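Maltose-binding protein MalE1 (PDB 6DTU) binds maltotetraose and, like other bacterial solute-binding proteins, probably hands maltodextrins on to a membrane transporter for uptake. Local coordinates at residues A[55-59]-A[272-278]; A[93-97]-A[332-336]. All coordinates share one frame; numbering follows the deposited sequence.

Contact 1: residues A[55-59]-A[272-278]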
loop_
_atom_site.group_PDB
_atom_site.type_symbol
_atom_site.label_atom_id
_atom_site.label_comp_id
_atom_site.label_asym_id
_atom_site.label_seq_id
_atom_site.Cartn_x
_atom_site.Cartn_y
_atom_site.Cartn_z
ATOM N N GLY A 55 18.012 15.242 0.887
ATOM C CA GLY A 55 16.739 14.608 1.178
ATOM C C GLY A 55 15.761 15.546 1.877
ATOM O O GLY A 55 16.142 16.472 2.594
ATOM N N ALA A 56 14.471 15.280 1.676
ATOM C CA ALA A 56 13.443 16.040 2.383
ATOM C C ALA A 56 13.613 15.873 3.890
ATOM O O ALA A 56 14.200 14.899 4.370
ATOM C CB ALA A 56 12.058 15.510 2.004
ATOM N N ASP A 57 13.106 16.851 4.646
ATOM C CA ASP A 57 13.143 16.718 6.100
ATOM C C ASP A 57 12.182 15.651 6.596
ATOM O O ASP A 57 12.436 15.039 7.637
ATOM C CB ASP A 57 12.818 18.056 6.747
ATOM C CG ASP A 57 13.704 19.170 6.209
ATOM O OD1 ASP A 57 14.888 19.228 6.593
ATOM O OD2 ASP A 57 13.244 19.988 5.371
ATOM N N ILE A 58 11.064 15.464 5.898
ATOM C CA ILE A 58 10.029 14.508 6.272
ATOM C C ILE A 58 9.599 13.772 5.015
ATOM O O ILE A 58 9.396 14.400 3.970
ATOM C CB ILE A 58 8.830 15.270 6.865
ATOM C CG1 ILE A 58 9.216 15.951 8.188
ATOM C CG2 ILE A 58 7.622 14.376 7.041
ATOM C CD1 ILE A 58 8.144 16.927 8.700
ATOM N N ILE A 59 9.466 12.448 5.096
ATOM C CA ILE A 59 8.925 11.667 3.990
ATOM C C ILE A 59 7.669 10.957 4.472
ATOM O O ILE A 59 7.553 10.567 5.638
ATOM C CB ILE A 59 9.947 10.690 3.337
ATOM C CG1 ILE A 59 10.427 9.644 4.357
ATOM C CG2 ILE A 59 11.090 11.466 2.703
ATOM C CD1 ILE A 59 11.291 8.545 3.750
ATOM N N SER A 272 18.835 15.414 8.367
ATOM C CA SER A 272 18.370 16.779 8.175
ATOM C C SER A 272 18.766 17.634 9.369
ATOM O O SER A 272 18.574 17.215 10.508
ATOM C CB SER A 272 16.865 16.801 8.063
ATOM O OG SER A 272 16.424 18.135 8.272
ATOM N N PRO A 273 19.343 18.814 9.153
ATOM C CA PRO A 273 19.606 19.716 10.287
ATOM C C PRO A 273 18.343 20.271 10.908
ATOM O O PRO A 273 18.422 20.899 11.978
ATOM C CB PRO A 273 20.439 20.837 9.655
ATOM C CG PRO A 273 19.944 20.899 8.267
ATOM C CD PRO A 273 19.648 19.455 7.864
ATOM N N ASN A 274 17.183 20.050 10.284
ATOM C CA ASN A 274 15.904 20.510 10.807
ATOM C C ASN A 274 15.146 19.402 11.517
ATOM O O ASN A 274 13.941 19.545 11.742
ATOM C CB ASN A 274 15.025 21.099 9.694
ATOM C CG ASN A 274 15.711 22.222 8.940
ATOM O OD1 ASN A 274 15.983 23.261 9.518
ATOM N ND2 ASN A 274 16.028 21.989 7.658
ATOM N N LYS A 275 15.824 18.306 11.887
ATOM C CA LYS A 275 15.083 17.142 12.354
ATOM C C LYS A 275 14.340 17.389 13.658
ATOM O O LYS A 275 13.259 16.820 13.865
ATOM C CB LYS A 275 15.968 15.902 12.400
ATOM C CG LYS A 275 17.144 15.942 13.363
ATOM C CD LYS A 275 18.019 14.736 13.079
ATOM C CE LYS A 275 19.177 14.584 14.038
ATOM N NZ LYS A 275 19.931 13.331 13.637
ATOM N N LEU A 276 14.885 18.214 14.547
ATOM C CA LEU A 276 14.168 18.520 15.777
ATOM C C LEU A 276 12.879 19.272 15.477
ATOM O O LEU A 276 11.832 18.988 16.067
ATOM C CB LEU A 276 15.056 19.335 16.717
ATOM C CG LEU A 276 16.264 18.617 17.290
ATOM C CD1 LEU A 276 17.104 19.585 18.094
ATOM C CD2 LEU A 276 15.834 17.458 18.148
ATOM N N LEU A 277 12.934 20.231 14.555
ATOM C CA LEU A 277 11.726 20.967 14.190
ATOM C C LEU A 277 10.732 20.075 13.452
ATOM O O LEU A 277 9.512 20.214 13.648
ATOM C CB LEU A 277 12.095 22.199 13.362
ATOM C CG LEU A 277 10.952 23.105 12.911
ATOM C CD1 LEU A 277 10.146 23.668 14.086
ATOM C CD2 LEU A 277 11.507 24.229 12.030
ATOM N N ALA A 278 11.233 19.144 12.621
ATOM C CA ALA A 278 10.369 18.200 11.915
ATOM C C ALA A 278 9.615 17.320 12.898
ATOM O O ALA A 278 8.404 17.112 12.753
ATOM C CB ALA A 278 11.194 17.336 10.951
#

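Contact 2: residues A[93-97]-A[332-336]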
loop_
_atom_site.group_PDB
_atom_site.type_symbol
_atom_site.label_atom_id
_atom_site.label_comp_id
_atom_site.label_asym_id
_atom_site.label_seq_id
_atom_site.Cartn_x
_atom_site.Cartn_y
_atom_site.Cartn_z
ATOM N N ASN A 93 3.784 0.025 16.169
ATOM C CA ASN A 93 4.741 -1.062 16.049
ATOM C C ASN A 93 5.111 -1.321 14.597
ATOM O O ASN A 93 6.251 -1.720 14.326
ATOM C CB ASN A 93 4.229 -2.333 16.731
ATOM C CG ASN A 93 4.177 -2.209 18.258
ATOM O OD1 ASN A 93 4.905 -1.414 18.865
ATOM N ND2 ASN A 93 3.302 -3.001 18.885
ATOM N N ALA A 94 4.186 -1.084 13.652
ATOM C CA ALA A 94 4.532 -1.212 12.235
ATOM C C ALA A 94 5.617 -0.222 11.860
ATOM O O ALA A 94 6.440 -0.508 10.984
ATOM C CB ALA A 94 3.306 -1.019 11.327
ATOM N N PHE A 95 5.657 0.919 12.544
ATOM C CA PHE A 95 6.673 1.937 12.310
ATOM C C PHE A 95 7.815 1.879 13.311
ATOM O O PHE A 95 8.593 2.837 13.414
ATOM C CB PHE A 95 6.032 3.319 12.270
ATOM C CG PHE A 95 5.579 3.678 10.900
ATOM C CD1 PHE A 95 6.476 4.226 10.003
ATOM C CD2 PHE A 95 4.269 3.455 10.503
ATOM C CE1 PHE A 95 6.090 4.542 8.721
ATOM C CE2 PHE A 95 3.854 3.755 9.196
ATOM C CZ PHE A 95 4.780 4.306 8.303
ATOM N N SER A 96 7.947 0.767 14.015
ATOM C CA SER A 96 8.998 0.573 14.996
ATOM C C SER A 96 9.982 -0.497 14.546
ATOM O O SER A 96 9.611 -1.446 13.853
ATOM C CB SER A 96 8.376 0.190 16.331
ATOM O OG SER A 96 7.584 1.278 16.814
ATOM N N TYR A 97 11.247 -0.324 14.933
ATOM C CA TYR A 97 12.275 -1.293 14.568
ATOM C C TYR A 97 13.413 -1.203 15.578
ATOM O O TYR A 97 13.809 -0.103 15.971
ATOM C CB TYR A 97 12.806 -1.024 13.151
ATOM C CG TYR A 97 13.813 -2.056 12.680
ATOM C CD1 TYR A 97 13.398 -3.232 12.063
ATOM C CD2 TYR A 97 15.178 -1.874 12.894
ATOM C CE1 TYR A 97 14.314 -4.182 11.644
ATOM C CE2 TYR A 97 16.087 -2.815 12.490
ATOM C CZ TYR A 97 15.663 -3.958 11.866
ATOM O OH TYR A 97 16.599 -4.883 11.477
ATOM N N PRO A 332 6.103 -7.169 5.969
ATOM C CA PRO A 332 7.282 -7.064 6.835
ATOM C C PRO A 332 7.910 -5.688 6.746
ATOM O O PRO A 332 7.854 -5.024 5.712
ATOM C CB PRO A 332 8.235 -8.109 6.263
ATOM C CG PRO A 332 7.369 -9.075 5.574
ATOM C CD PRO A 332 6.217 -8.282 5.013
ATOM N N ASN A 333 8.546 -5.270 7.831
ATOM C CA ASN A 333 9.322 -4.041 7.786
ATOM C C ASN A 333 10.815 -4.295 7.932
ATOM O O ASN A 333 11.586 -3.342 8.030
ATOM C CB ASN A 333 8.810 -2.976 8.771
ATOM C CG ASN A 333 9.230 -3.218 10.215
ATOM O OD1 ASN A 333 9.870 -4.212 10.552
ATOM N ND2 ASN A 333 8.878 -2.276 11.082
ATOM N N VAL A 334 11.236 -5.556 7.905
ATOM C CA VAL A 334 12.647 -5.905 8.083
ATOM C C VAL A 334 13.454 -5.381 6.902
ATOM O O VAL A 334 12.885 -5.184 5.819
ATOM C CB VAL A 334 12.798 -7.417 8.305
ATOM C CG1 VAL A 334 12.074 -7.802 9.575
ATOM C CG2 VAL A 334 12.282 -8.208 7.102
ATOM N N PRO A 335 14.757 -5.112 7.048
ATOM C CA PRO A 335 15.521 -4.587 5.901
ATOM C C PRO A 335 15.480 -5.492 4.696
ATOM O O PRO A 335 15.606 -5.007 3.567
ATOM C CB PRO A 335 16.954 -4.455 6.437
ATOM C CG PRO A 335 16.803 -4.415 7.908
ATOM C CD PRO A 335 15.574 -5.199 8.267
ATOM N N GLN A 336 15.325 -6.794 4.916
ATOM C CA GLN A 336 15.327 -7.790 3.857
ATOM C C GLN A 336 14.119 -7.705 2.931
ATOM O O GLN A 336 14.100 -8.387 1.902
ATOM C CB GLN A 336 15.457 -9.203 4.450
ATOM C CG GLN A 336 16.804 -9.487 5.120
ATOM C CD GLN A 336 16.871 -9.019 6.560
ATOM O OE1 GLN A 336 15.879 -8.550 7.136
ATOM N NE2 GLN A 336 18.052 -9.134 7.157
#

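Contact 1: residues A[55-59]-A[272-278]
Two first torsions set up the join: in Asp57 the carboxylate carbon lies beside the backbone N (chi1 -53°), while in Ser272 the hydroxyl is swung anti to its own N (chi1 163°), which brings Ser272 OG to Asp57 OD1. Here, in the large mixed sheet of a periplasmic binding protein fold, the entry to strand 58-62 is fastened to the turn that launches helix 275-286. Ser272 OG donates to Asp57 OD1 over a short 2.5 Å, reaching the lone pair that faces away from the other carboxylate oxygen. Asp57 OD1 also takes a nearly straight bond from Asn274 ND2 (3.2 Å, 168° at the hydrogen). That donor stands above the carboxylate plane, although the oxygen lies close to the amide plane of Asn274, and the two flat groups are steeply inclined. Two donors on one buried oxygen should favour the ionised carboxylate and limit its rotation; OD2 is satisfied separately by the backbone N of Thr6 on strand 4-9. One carboxylate oxygen thus joins two residues of the turn before the helix, a worked example of an acid tying a loop to a neighbouring strand. Ser272 begins a type I beta turn, and Ser272 OG also accepts from Asn274 N at 2.9 Å, an ST turn that holds the hydroxyl in position. Asn274 occupies the N-cap position, but its side chain makes no capping bond, and ND2 turns to Asp57. One turn further, packing replaces polarity: Leu5 and Val268 also touch Ala278, and Ala278 CB rests 3.7 Å from Ile58 CG1 and 3.8 Å from Ile58 CD1.

Contact 2: residues A[93-97]-A[332-336]
Asn333 ND2 is shared between two backbone carbonyls and bonds Ala94 O and Ser96 O, each at 3.0 Å. Both bonds are bent, and they differ in approach: the donor stands well above the carbonyl plane of Ala94, 48° out of it, but is less tilted from that of Ser96, whose oxygen in turn lies near the plane of the Asn333 amide. A chi1 of 78° wedges the amide carbon of Asn333 between its own backbone N and carbonyl carbon and aims the nitrogen at the bend in 93-97. There helix 89-94 ends: Ser96 N closes the last turn on Asn93 O at 3.0 Å, Phe95 leaves helical geometry, and the chain passes directly into the short strand 96-97. One side-chain amide thus spans a helix-to-strand junction by using both of its hydrogens, an example of one amide tying a loop to two main-chain carbonyls. In this periplasmic binding protein fold, 332-336 is the loop that follows strand 329-330, a parallel neighbour of strand 260-268 in the large sheet; Phe170, from the separate three-stranded sheet, touches Val334 beyond the contact. Tyr97 extends the junction along the loop. With CG anti to the backbone N, its ring reaches past the amide, which is turned 64° from the ring plane. Asn333 OD1 comes to the ring edge, 4.0 Å from Tyr97 CD1. Farther out the side chains of Tyr97 and Pro335 cross at about a right angle, Pro335 CD lying 3.7 Å from Tyr97 CE1, and Val71 of helix 66-71 packs on both residues. Pro335 CD is also 3.4 Å from Tyr97 OH.

Overall arrangement
Contacts 1 and 2 both reach the same large mixed sheet, with centres 21 Å apart and nearest atoms about 7 Å apart, so they do not touch. Strand 260-268 connects them: Val268 touches Lys275 and Ala278, Val263 touches Ala94 and Phe95, and Met267 touches both Ile59 and Phe95. Along the chain their segments alternate, 93-97 falling between the halves of contact 1, so the two pairings cross in sequence. Their relation to the bound sugar differs. In contact 2 the side chain of Asn333 is about 10 Å from a bound glucose unit. In contact 1 the side chain of Ile58 is about 14 Å from a bound glucose unit. Contact 1 is buried, and contact 2 lies near the surface.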